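Local atomic coordinates of UDP-glucose 4-epimerase (Brucella ovis, PDB entry 4WOK), a protein that probably interconverts UDP-glucose and UDP-galactose by inverting the sugar at C4, using a bound NAD cofactor to take up and return hydride. Residues A[121-126]-A[174-179]; A[102-107]-A[152-157]. The protein carries 2 engineered substitutions. All blocks are in the same frame, centred on the assembly; numbering follows the deposited sequence. Where two conformers were deposited one is given.

Contact 1. Residues A[121-126]-A[174-179]. With NAD (nicotinamide-adenine-dinucleotide), chain B.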
ATOM      1  N   ASN A 121       2.898  13.294 -14.487  1.00 27.19           N
ATOM      2  CA  ASN A 121       3.229  13.068 -13.087  1.00 27.26           C
ATOM      3  C   ASN A 121       2.784  11.708 -12.525  1.00 30.81           C
ATOM      4  O   ASN A 121       1.597  11.494 -12.317  1.00 37.47           O
ATOM      5  CB  ASN A 121       2.617  14.190 -12.262  1.00 22.87           C
ATOM      6  CG  ASN A 121       3.196  15.553 -12.635  1.00 31.73           C
ATOM      7  OD1 ASN A 121       4.403  15.688 -12.811  1.00 32.19           O
ATOM      8  ND2 ASN A 121       2.337  16.556 -12.769  1.00 28.21           N
ATOM      9  N   VAL A 122       3.736  10.819 -12.240  1.00 21.98           N
ATOM     10  CA  VAL A 122       3.383   9.468 -11.775  1.00 22.13           C
ATOM     11  C   VAL A 122       3.730   9.245 -10.313  1.00 23.45           C
ATOM     12  O   VAL A 122       4.878   9.401  -9.898  1.00 25.46           O
ATOM     13  CB  VAL A 122       4.071   8.383 -12.628  1.00 24.81           C
ATOM     14  CG1 VAL A 122       3.784   6.979 -12.069  1.00 21.60           C
ATOM     15  CG2 VAL A 122       3.600   8.499 -14.078  1.00 24.48           C
ATOM     16  N   ILE A 123       2.717   8.892  -9.531  1.00 21.95           N
ATOM     17  CA  ILE A 123       2.921   8.566  -8.132  1.00 19.98           C
ATOM     18  C   ILE A 123       2.800   7.051  -8.009  1.00 26.03           C
ATOM     19  O   ILE A 123       1.730   6.503  -8.224  1.00 23.70           O
ATOM     20  CB  ILE A 123       1.898   9.258  -7.219  1.00 20.64           C
ATOM     21  CG1 ILE A 123       1.815  10.768  -7.519  1.00 26.14           C
ATOM     22  CG2 ILE A 123       2.202   8.954  -5.747  1.00 22.63           C
ATOM     23  CD1 ILE A 123       3.114  11.475  -7.384  1.00 35.22           C
ATOM     24  N   PHE A 124       3.901   6.391  -7.675  1.00 19.23           N
ATOM     25  CA  PHE A 124       3.995   4.928  -7.706  1.00 18.51           C
ATOM     26  C   PHE A 124       3.937   4.335  -6.306  1.00 22.80           C
ATOM     27  O   PHE A 124       4.749   4.674  -5.448  1.00 23.08           O
ATOM     28  CB  PHE A 124       5.290   4.485  -8.382  1.00 22.09           C
ATOM     29  CG  PHE A 124       5.465   2.985  -8.408  1.00 24.50           C
ATOM     30  CD1 PHE A 124       4.583   2.185  -9.121  1.00 25.82           C
ATOM     31  CD2 PHE A 124       6.482   2.377  -7.692  1.00 24.90           C
ATOM     32  CE1 PHE A 124       4.729   0.779  -9.131  1.00 27.04           C
ATOM     33  CE2 PHE A 124       6.637   0.974  -7.691  1.00 24.25           C
ATOM     34  CZ  PHE A 124       5.760   0.182  -8.417  1.00 22.67           C
ATOM     35  N   SER A 125       2.974   3.448  -6.068  1.00 20.82           N
ATOM     36  CA  SER A 125       2.870   2.806  -4.766  1.00 21.58           C
ATOM     37  C   SER A 125       3.819   1.621  -4.751  1.00 25.27           C
ATOM     38  O   SER A 125       3.572   0.603  -5.384  1.00 23.93           O
ATOM     39  CB  SER A 125       1.426   2.365  -4.472  1.00 22.98           C
ATOM     40  OG  SER A 125       1.010   2.813  -3.178  1.00 29.78           O
ATOM     41  N   SER A 126       4.925   1.774  -4.037  1.00 24.84           N
ATOM     42  CA  SER A 126       5.950   0.752  -3.989  1.00 25.47           C
ATOM     43  C   SER A 126       5.842   0.008  -2.669  1.00 26.63           C
ATOM     44  O   SER A 126       4.788   0.020  -2.044  1.00 33.14           O
ATOM     45  CB  SER A 126       7.334   1.379  -4.165  1.00 26.56           C
ATOM     46  OG  SER A 126       8.325   0.385  -4.369  1.00 25.75           O
ATOM     47  N   VAL A 174       7.187  10.117  -8.037  1.00 26.40           N
ATOM     48  CA  VAL A 174       7.448   9.903  -6.627  1.00 28.34           C
ATOM     49  C   VAL A 174       7.127   8.450  -6.372  1.00 29.98           C
ATOM     50  O   VAL A 174       6.019   8.003  -6.681  1.00 26.55           O
ATOM     51  CB  VAL A 174       6.586  10.788  -5.715  1.00 29.40           C
ATOM     52  CG1 VAL A 174       6.798  10.426  -4.237  1.00 30.91           C
ATOM     53  CG2 VAL A 174       6.881  12.267  -5.955  1.00 28.70           C
ATOM     54  N   ALA A 175       8.092   7.714  -5.840  1.00 26.08           N
ATOM     55  CA  ALA A 175       7.859   6.335  -5.445  1.00 26.46           C
ATOM     56  C   ALA A 175       7.666   6.326  -3.941  1.00 30.53           C
ATOM     57  O   ALA A 175       8.456   6.921  -3.212  1.00 32.13           O
ATOM     58  CB  ALA A 175       9.021   5.433  -5.864  1.00 26.04           C
ATOM     59  N   LEU A 176       6.606   5.671  -3.479  1.00 26.63           N
ATOM     60  CA  LEU A 176       6.291   5.657  -2.057  1.00 28.35           C
ATOM     61  C   LEU A 176       6.393   4.238  -1.512  1.00 33.87           C
ATOM     62  O   LEU A 176       5.673   3.341  -1.955  1.00 26.68           O
ATOM     63  CB  LEU A 176       4.896   6.235  -1.809  1.00 27.21           C
ATOM     64  CG  LEU A 176       4.693   7.696  -2.230  1.00 29.16           C
ATOM     65  CD1 LEU A 176       3.225   8.091  -2.097  1.00 32.56           C
ATOM     66  CD2 LEU A 176       5.580   8.655  -1.424  1.00 28.13           C
ATOM     67  N   ARG A 177       7.293   4.053  -0.549  1.00 26.88           N
ATOM     68  CA  ARG A 177       7.583   2.742   0.013  1.00 30.51           C
ATOM     69  C   ARG A 177       6.990   2.615   1.416  1.00 31.09           C
ATOM     70  O   ARG A 177       7.178   3.492   2.260  1.00 31.01           O
ATOM     71  CB  ARG A 177       9.101   2.496   0.067  1.00 30.93           C
ATOM     72  CG  ARG A 177       9.837   2.676  -1.257  1.00 34.49           C
ATOM     73  CD  ARG A 177      11.351   2.542  -1.061  1.00 33.31           C
ATOM     74  NE  ARG A 177      12.103   2.743  -2.298  1.00 31.17           N
ATOM     75  CZ  ARG A 177      13.330   3.267  -2.342  1.00 35.48           C
ATOM     76  NH1 ARG A 177      13.936   3.641  -1.222  1.00 34.67           N
ATOM     77  NH2 ARG A 177      13.954   3.414  -3.502  1.00 30.43           N
ATOM     78  N   TYR A 178       6.272   1.525   1.666  1.00 28.73           N
ATOM     79  CA  TYR A 178       5.742   1.276   3.004  1.00 32.48           C
ATOM     80  C   TYR A 178       5.547  -0.215   3.191  1.00 31.97           C
ATOM     81  O   TYR A 178       5.603  -0.980   2.220  1.00 29.53           O
ATOM     82  CB  TYR A 178       4.431   2.036   3.230  1.00 28.26           C
ATOM     83  CG  TYR A 178       3.412   1.865   2.112  1.00 26.25           C
ATOM     84  CD1 TYR A 178       3.480   2.638   0.950  1.00 29.72           C
ATOM     85  CD2 TYR A 178       2.377   0.950   2.234  1.00 26.22           C
ATOM     86  CE1 TYR A 178       2.557   2.481  -0.063  1.00 28.68           C
ATOM     87  CE2 TYR A 178       1.441   0.795   1.237  1.00 25.60           C
ATOM     88  CZ  TYR A 178       1.537   1.557   0.086  1.00 31.67           C
ATOM     89  OH  TYR A 178       0.606   1.393  -0.917  1.00 28.91           O
ATOM     90  N   PHE A 179       5.324  -0.630   4.437  1.00 27.79           N
ATOM     91  CA  PHE A 179       5.203  -2.055   4.743  1.00 34.77           C
ATOM     92  C   PHE A 179       3.764  -2.581   4.718  1.00 41.08           C
ATOM     93  O   PHE A 179       3.392  -3.340   3.818  1.00 41.07           O
ATOM     94  CB  PHE A 179       5.829  -2.353   6.113  1.00 36.05           C
ATOM     95  CG  PHE A 179       7.317  -2.596   6.062  1.00 34.27           C
ATOM     96  CD1 PHE A 179       7.825  -3.741   5.456  1.00 36.06           C
ATOM     97  CD2 PHE A 179       8.204  -1.684   6.617  1.00 35.27           C
ATOM     98  CE1 PHE A 179       9.192  -3.976   5.410  1.00 38.71           C
ATOM     99  CE2 PHE A 179       9.570  -1.910   6.580  1.00 31.04           C
ATOM    100  CZ  PHE A 179      10.065  -3.061   5.974  1.00 32.49           C
TER
HETATM  101  PA  NAD B 400      -5.905  -4.098  -3.688  1.00 18.84           P
HETATM  102  O1A NAD B 400      -5.755  -5.400  -4.451  1.00 20.23           O
HETATM  103  O2A NAD B 400      -7.072  -3.770  -2.804  1.00 19.51           O
HETATM  104  O5B NAD B 400      -5.987  -2.890  -4.928  1.00 21.21           O
HETATM  105  C5B NAD B 400      -5.368  -3.336  -6.115  1.00 15.40           C
HETATM  106  C4B NAD B 400      -6.232  -2.725  -7.250  1.00 15.82           C
HETATM  107  O4B NAD B 400      -5.559  -2.850  -8.510  1.00 18.45           O
HETATM  108  C3B NAD B 400      -7.484  -3.609  -7.271  1.00 16.03           C
HETATM  109  O3B NAD B 400      -8.601  -2.757  -7.324  1.00 16.55           O
HETATM  110  C2B NAD B 400      -7.302  -4.418  -8.580  1.00 14.48           C
HETATM  111  O2B NAD B 400      -8.517  -4.708  -9.150  1.00 15.62           O
HETATM  112  C1B NAD B 400      -6.503  -3.387  -9.458  1.00 14.01           C
HETATM  113  N9A NAD B 400      -5.652  -4.053 -10.464  1.00 15.86           N
HETATM  114  C8A NAD B 400      -4.727  -5.105 -10.288  1.00 17.63           C
HETATM  115  N7A NAD B 400      -4.105  -5.436 -11.425  1.00 17.63           N
HETATM  116  C5A NAD B 400      -4.653  -4.567 -12.378  1.00 20.33           C
HETATM  117  C6A NAD B 400      -4.419  -4.422 -13.763  1.00 19.91           C
HETATM  118  N6A NAD B 400      -3.515  -5.236 -14.405  1.00 14.20           N
HETATM  119  N1A NAD B 400      -5.090  -3.477 -14.461  1.00 18.63           N
HETATM  120  C2A NAD B 400      -5.990  -2.697 -13.778  1.00 14.25           C
HETATM  121  N3A NAD B 400      -6.324  -2.730 -12.456  1.00 15.49           N
HETATM  122  C4A NAD B 400      -5.611  -3.691 -11.792  1.00 15.97           C
HETATM  123  O3  NAD B 400      -4.423  -4.004  -3.072  1.00 18.72           O
HETATM  124  PN  NAD B 400      -4.095  -2.722  -2.143  1.00 23.39           P
HETATM  125  O1N NAD B 400      -4.999  -1.524  -2.194  1.00 20.36           O
HETATM  126  O2N NAD B 400      -3.522  -3.326  -0.909  1.00 29.35           O
HETATM  127  O5D NAD B 400      -2.556  -2.119  -2.647  1.00 34.97           O
HETATM  128  C5D NAD B 400      -2.565  -1.654  -3.905  1.00 36.16           C
HETATM  129  C4D NAD B 400      -1.176  -1.057  -4.127  1.00 23.04           C
HETATM  130  O4D NAD B 400      -0.530  -0.834  -2.807  1.00 21.98           O
HETATM  131  C3D NAD B 400      -0.287  -2.087  -4.854  1.00 26.13           C
HETATM  132  O3D NAD B 400       0.598  -1.341  -5.627  1.00 30.12           O
HETATM  133  C2D NAD B 400       0.438  -2.744  -3.674  1.00 32.83           C
HETATM  134  O2D NAD B 400       1.671  -3.263  -3.976  1.00 40.86           O
HETATM  135  C1D NAD B 400       0.712  -1.454  -2.865  1.00 24.26           C
HETATM  136  N1N NAD B 400       1.138  -1.862  -1.432  1.00 25.24           N
HETATM  137  C2N NAD B 400       0.148  -2.350  -0.584  1.00 26.59           C
HETATM  138  C3N NAD B 400       0.519  -2.728   0.733  1.00 25.97           C
HETATM  139  C7N NAD B 400      -0.541  -3.261   1.660  1.00 31.14           C
HETATM  140  O7N NAD B 400      -0.256  -3.566   2.822  1.00 25.78           O
HETATM  141  N7N NAD B 400      -1.829  -3.397   1.181  1.00 20.89           N
HETATM  142  C4N NAD B 400       1.854  -2.611   1.129  1.00 27.60           C
HETATM  143  C5N NAD B 400       2.820  -2.120   0.251  1.00 32.73           C
HETATM  144  C6N NAD B 400       2.450  -1.745  -1.048  1.00 31.50           C
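Val174 lies beside Ile123 on two neighbouring parallel strands, 174-177 and 121-125, of the Rossmann-type sheet; helix 150-169 joins them in a beta-alpha-beta crossover. Val174 N donates to Val122 O (3.1 Å), and Val174 O receives Phe124 N at 2.8 Å in a bond straight to 171°, so one residue is bonded to the two neighbours of its partner. Its branched side chain points the same way as that of Ile123, whose CD1 rests 3.9 Å from Val174 CB; beta-branched residues suit such extended backbone. Ala175 turns to the other face of the sheet, where its small CB meets the edge of the Phe124 ring, while Lys155, Ala158 and Leu162 of helix 150-169 also touch that side chain. Leu176 returns to the face of Ile123 and sets CD1 3.9 Å from Ile123 CG2. Leu176 N reaches Phe124 O at 2.9 Å, and Leu176 O takes Ser126 N at 2.7 Å, more bent at 145°, where the first strand gives way to a loop. Arg177 brushes Ser126 CB with its CG, while its guanidinium forms a salt bridge with Glu159 of helix 150-169, a carboxylate that Ser126 OG also engages. Next along the chain, Tyr178 OH and Ser125 OG are hydrogen-bonded (2.7 Å), with OG at the ring edge and in the ring plane; His243 also bonds to that OG. Ser126 O lies over one face of the ring, and CE2 touches the nicotinamide of NAD. Polar Ser125, Ser126 and Tyr178 thus stand where the strands reach the cofactor. Phe179 brings its backbone O to 3.2 Å from NAD C4N, the nicotinamide carbon that exchanges hydride.

Contact 2. Residues A[102-107]-A[152-157]. With NAD (nicotinamide-adenine-dinucleotide), chain B.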
ATOM      1  N   ASN A 102       2.065  -8.705 -14.232  1.00 20.91           N
ATOM      2  CA  ASN A 102       1.249  -7.594 -13.735  1.00 23.28           C
ATOM      3  C   ASN A 102       2.106  -6.413 -13.292  1.00 24.64           C
ATOM      4  O   ASN A 102       1.836  -5.257 -13.637  1.00 25.61           O
ATOM      5  CB  ASN A 102       0.366  -8.061 -12.569  1.00 18.29           C
ATOM      6  CG  ASN A 102      -1.056  -7.477 -12.618  1.00 38.02           C
ATOM      7  OD1 ASN A 102      -1.659  -7.333 -13.692  1.00 33.26           O
ATOM      8  ND2 ASN A 102      -1.605  -7.164 -11.439  1.00 45.12           N
ATOM      9  N   ASN A 103       3.151  -6.690 -12.532  1.00 18.31           N
ATOM     10  CA  ASN A 103       3.909  -5.608 -11.912  1.00 19.78           C
ATOM     11  C   ASN A 103       5.001  -4.982 -12.774  1.00 23.70           C
ATOM     12  O   ASN A 103       5.268  -3.784 -12.659  1.00 23.81           O
ATOM     13  CB  ASN A 103       4.531  -6.104 -10.624  1.00 24.88           C
ATOM     14  CG  ASN A 103       3.488  -6.560  -9.624  1.00 36.26           C
ATOM     15  OD1 ASN A 103       2.286  -6.588  -9.927  1.00 30.06           O
ATOM     16  ND2 ASN A 103       3.937  -6.911  -8.419  1.00 32.84           N
ATOM     17  N   VAL A 104       5.647  -5.776 -13.621  1.00 19.72           N
ATOM     18  CA  VAL A 104       6.654  -5.227 -14.529  1.00 17.82           C
ATOM     19  C   VAL A 104       6.018  -4.909 -15.885  1.00 20.70           C
ATOM     20  O   VAL A 104       6.046  -3.767 -16.321  1.00 20.18           O
ATOM     21  CB  VAL A 104       7.853  -6.186 -14.709  1.00 20.13           C
ATOM     22  CG1 VAL A 104       8.905  -5.578 -15.659  1.00 16.79           C
ATOM     23  CG2 VAL A 104       8.477  -6.488 -13.338  1.00 18.20           C
ATOM     24  N   GLY A 105       5.447  -5.910 -16.547  1.00 16.13           N
ATOM     25  CA  GLY A 105       4.730  -5.660 -17.793  1.00 23.41           C
ATOM     26  C   GLY A 105       3.614  -4.623 -17.658  1.00 21.55           C
ATOM     27  O   GLY A 105       3.489  -3.719 -18.496  1.00 16.44           O
ATOM     28  N   GLY A 106       2.799  -4.742 -16.613  1.00 19.09           N
ATOM     29  CA  GLY A 106       1.708  -3.800 -16.401  1.00 20.62           C
ATOM     30  C   GLY A 106       2.214  -2.381 -16.165  1.00 20.10           C
ATOM     31  O   GLY A 106       1.675  -1.406 -16.699  1.00 17.75           O
ATOM     32  N   THR A 107       3.239  -2.240 -15.337  1.00 15.38           N
ATOM     33  CA  THR A 107       3.784  -0.906 -15.095  1.00 16.41           C
ATOM     34  C   THR A 107       4.401  -0.334 -16.373  1.00 19.38           C
ATOM     35  O   THR A 107       4.239   0.848 -16.664  1.00 19.52           O
ATOM     36  CB  THR A 107       4.823  -0.933 -13.952  1.00 18.56           C
ATOM     37  OG1 THR A 107       4.149  -1.296 -12.740  1.00 19.04           O
ATOM     38  CG2 THR A 107       5.483   0.456 -13.774  1.00 17.35           C
ATOM     39  N   GLY A 152       8.843  -8.358  -3.994  1.00 23.97           N
ATOM     40  CA  GLY A 152       9.831  -7.316  -3.762  1.00 27.42           C
ATOM     41  C   GLY A 152      10.659  -7.031  -5.005  1.00 29.24           C
ATOM     42  O   GLY A 152      10.928  -5.883  -5.340  1.00 23.87           O
ATOM     43  N   ARG A 153      11.050  -8.087  -5.709  1.00 25.84           N
ATOM     44  CA  ARG A 153      11.831  -7.971  -6.935  0.51 27.77           C
ATOM     45  C   ARG A 153      11.116  -7.112  -7.971  1.00 26.36           C
ATOM     46  O   ARG A 153      11.692  -6.218  -8.583  1.00 24.70           O
ATOM     47  CB  ARG A 153      12.092  -9.364  -7.511  0.51 32.28           C
ATOM     48  CG  ARG A 153      13.171  -9.437  -8.574  0.51 36.26           C
ATOM     49  CD  ARG A 153      14.488  -9.914  -7.968  0.51 39.89           C
ATOM     50  NE  ARG A 153      15.448  -8.824  -7.873  0.51 38.50           N
ATOM     51  CZ  ARG A 153      16.480  -8.800  -7.039  0.51 35.24           C
ATOM     52  NH1 ARG A 153      17.290  -7.748  -7.041  0.51 35.15           N
ATOM     53  NH2 ARG A 153      16.696  -9.816  -6.204  0.51 25.99           N
ATOM     54  N   THR A 154       9.831  -7.393  -8.179  1.00 21.02           N
ATOM     55  CA  THR A 154       9.121  -6.705  -9.248  1.00 21.09           C
ATOM     56  C   THR A 154       8.814  -5.250  -8.878  1.00 22.09           C
ATOM     57  O   THR A 154       8.772  -4.391  -9.755  1.00 19.61           O
ATOM     58  CB  THR A 154       7.812  -7.439  -9.630  1.00 28.37           C
ATOM     59  OG1 THR A 154       6.944  -7.518  -8.496  1.00 31.89           O
ATOM     60  CG2 THR A 154       8.116  -8.839 -10.147  1.00 29.57           C
ATOM     61  N   LYS A 155       8.616  -4.965  -7.591  1.00 18.49           N
ATOM     62  CA  LYS A 155       8.449  -3.562  -7.158  1.00 18.53           C
ATOM     63  C   LYS A 155       9.743  -2.763  -7.373  1.00 24.92           C
ATOM     64  O   LYS A 155       9.711  -1.604  -7.767  1.00 22.20           O
ATOM     65  CB  LYS A 155       8.034  -3.493  -5.674  1.00 21.45           C
ATOM     66  CG  LYS A 155       6.611  -3.981  -5.411  1.00 24.57           C
ATOM     67  CD  LYS A 155       5.611  -3.048  -6.102  1.00 26.07           C
ATOM     68  CE  LYS A 155       4.155  -3.422  -5.813  1.00 35.44           C
ATOM     69  NZ  LYS A 155       3.243  -2.360  -6.400  1.00 44.12           N
ATOM     70  N   LEU A 156      10.881  -3.389  -7.094  1.00 22.25           N
ATOM     71  CA  LEU A 156      12.177  -2.757  -7.327  1.00 24.07           C
ATOM     72  C   LEU A 156      12.409  -2.480  -8.816  1.00 25.21           C
ATOM     73  O   LEU A 156      12.914  -1.420  -9.193  1.00 26.43           O
ATOM     74  CB  LEU A 156      13.295  -3.646  -6.781  1.00 27.62           C
ATOM     75  CG  LEU A 156      14.722  -3.109  -6.921  1.00 29.94           C
ATOM     76  CD1 LEU A 156      14.833  -1.763  -6.221  1.00 28.73           C
ATOM     77  CD2 LEU A 156      15.724  -4.102  -6.335  1.00 28.89           C
ATOM     78  N   ILE A 157      12.049  -3.444  -9.656  1.00 23.61           N
ATOM     79  CA  ILE A 157      12.189  -3.280 -11.107  1.00 22.15           C
ATOM     80  C   ILE A 157      11.359  -2.090 -11.575  1.00 21.15           C
ATOM     81  O   ILE A 157      11.835  -1.273 -12.357  1.00 20.78           O
ATOM     82  CB  ILE A 157      11.757  -4.553 -11.870  1.00 22.73           C
ATOM     83  CG1 ILE A 157      12.732  -5.699 -11.593  1.00 24.02           C
ATOM     84  CG2 ILE A 157      11.631  -4.268 -13.378  1.00 18.60           C
ATOM     85  CD1 ILE A 157      12.201  -7.062 -12.040  1.00 24.25           C
TER
HETATM   86  PA  NAD B 400      -5.905  -4.098  -3.688  1.00 18.84           P
HETATM   87  O1A NAD B 400      -5.755  -5.400  -4.451  1.00 20.23           O
HETATM   88  O2A NAD B 400      -7.072  -3.770  -2.804  1.00 19.51           O
HETATM   89  O5B NAD B 400      -5.987  -2.890  -4.928  1.00 21.21           O
HETATM   90  C5B NAD B 400      -5.368  -3.336  -6.115  1.00 15.40           C
HETATM   91  C4B NAD B 400      -6.232  -2.725  -7.250  1.00 15.82           C
HETATM   92  O4B NAD B 400      -5.559  -2.850  -8.510  1.00 18.45           O
HETATM   93  C3B NAD B 400      -7.484  -3.609  -7.271  1.00 16.03           C
HETATM   94  O3B NAD B 400      -8.601  -2.757  -7.324  1.00 16.55           O
HETATM   95  C2B NAD B 400      -7.302  -4.418  -8.580  1.00 14.48           C
HETATM   96  O2B NAD B 400      -8.517  -4.708  -9.150  1.00 15.62           O
HETATM   97  C1B NAD B 400      -6.503  -3.387  -9.458  1.00 14.01           C
HETATM   98  N9A NAD B 400      -5.652  -4.053 -10.464  1.00 15.86           N
HETATM   99  C8A NAD B 400      -4.727  -5.105 -10.288  1.00 17.63           C
HETATM  100  N7A NAD B 400      -4.105  -5.436 -11.425  1.00 17.63           N
HETATM  101  C5A NAD B 400      -4.653  -4.567 -12.378  1.00 20.33           C
HETATM  102  C6A NAD B 400      -4.419  -4.422 -13.763  1.00 19.91           C
HETATM  103  N6A NAD B 400      -3.515  -5.236 -14.405  1.00 14.20           N
HETATM  104  N1A NAD B 400      -5.090  -3.477 -14.461  1.00 18.63           N
HETATM  105  C2A NAD B 400      -5.990  -2.697 -13.778  1.00 14.25           C
HETATM  106  N3A NAD B 400      -6.324  -2.730 -12.456  1.00 15.49           N
HETATM  107  C4A NAD B 400      -5.611  -3.691 -11.792  1.00 15.97           C
HETATM  108  O3  NAD B 400      -4.423  -4.004  -3.072  1.00 18.72           O
HETATM  109  PN  NAD B 400      -4.095  -2.722  -2.143  1.00 23.39           P
HETATM  110  O1N NAD B 400      -4.999  -1.524  -2.194  1.00 20.36           O
HETATM  111  O2N NAD B 400      -3.522  -3.326  -0.909  1.00 29.35           O
HETATM  112  O5D NAD B 400      -2.556  -2.119  -2.647  1.00 34.97           O
HETATM  113  C5D NAD B 400      -2.565  -1.654  -3.905  1.00 36.16           C
HETATM  114  C4D NAD B 400      -1.176  -1.057  -4.127  1.00 23.04           C
HETATM  115  O4D NAD B 400      -0.530  -0.834  -2.807  1.00 21.98           O
HETATM  116  C3D NAD B 400      -0.287  -2.087  -4.854  1.00 26.13           C
HETATM  117  O3D NAD B 400       0.598  -1.341  -5.627  1.00 30.12           O
HETATM  118  C2D NAD B 400       0.438  -2.744  -3.674  1.00 32.83           C
HETATM  119  O2D NAD B 400       1.671  -3.263  -3.976  1.00 40.86           O
HETATM  120  C1D NAD B 400       0.712  -1.454  -2.865  1.00 24.26           C
HETATM  121  N1N NAD B 400       1.138  -1.862  -1.432  1.00 25.24           N
HETATM  122  C2N NAD B 400       0.148  -2.350  -0.584  1.00 26.59           C
HETATM  123  C3N NAD B 400       0.519  -2.728   0.733  1.00 25.97           C
HETATM  124  C7N NAD B 400      -0.541  -3.261   1.660  1.00 31.14           C
HETATM  125  O7N NAD B 400      -0.256  -3.566   2.822  1.00 25.78           O
HETATM  126  N7N NAD B 400      -1.829  -3.397   1.181  1.00 20.89           N
HETATM  127  C4N NAD B 400       1.854  -2.611   1.129  1.00 27.60           C
HETATM  128  C5N NAD B 400       2.820  -2.120   0.251  1.00 32.73           C
HETATM  129  C6N NAD B 400       2.450  -1.745  -1.048  1.00 31.50           C
HETATM  130  O   HOH W   1       5.825  -3.241 -10.042  1.00 41.72           O
HETATM  131  O   HOH W   2       3.363  -2.397  -9.570  1.00 29.23           O
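Thr154 OG1 is gripped from two helices: it accepts Asn103 ND2 across the contact (3.1 Å, 152°), and it is also hydrogen-bonded to Tyr151 O and Pro150 O in the preceding turn of its own helix. Asn103 ND2 is shared with Ser86 O, its stronger partner; the two N-H groups of a primary amide suit this buried place. Beside this bond a water donates to Asn103 O at 2.7 Å and to Thr154 O, tying the backbones of two helices that run nearly parallel. Farther along, the side chains of Val104 and Ile157 cross at about a right angle, CG1 meeting CG2 at 3.8 Å, and Val104 CG2 also rests on Thr154 CB. The Lys155 chain is turned about CB-CG (chi2 -65°), which places CD, and is extended beyond; NZ reaches NAD O3D at 2.9 Å and, weakly, O2D. A second water donates weakly to Thr107 OG1 and accepts from NZ. From the other helix Asn102 OD1 takes NAD N6A at 2.9 Å while Asn102 ND2 gives to N7A at 3.0 Å. This matched donor and acceptor are consistent with recognition of adenine, and the lysine with a hold on the nicotinamide ribose hydroxyls.

Overall arrangement
Contacts 1 and 2 are layers of one Rossmann-type unit, their centres 12 Å apart: helix 96-116 is followed by strand 121-125, and helix 150-169 then leads to strand 172-177, so the segments alternate along the chain. Lys155 is the main link. Its NZ lies 3.1 Å from Ser125 O, a probable hydrogen bond, and its CD packs 4.0 Å from Phe124 CZ. Around NAD, contact 1 borders the nicotinamide and one side of its ribose, and contact 2 hydrogen-bonds the ribose hydroxyls and the distant adenine. Tyr151 and Lys155 fit the YxxxK signature of short-chain dehydrogenases and reductases. The bound zinc lies about 11 Å from the Tyr178 side chain.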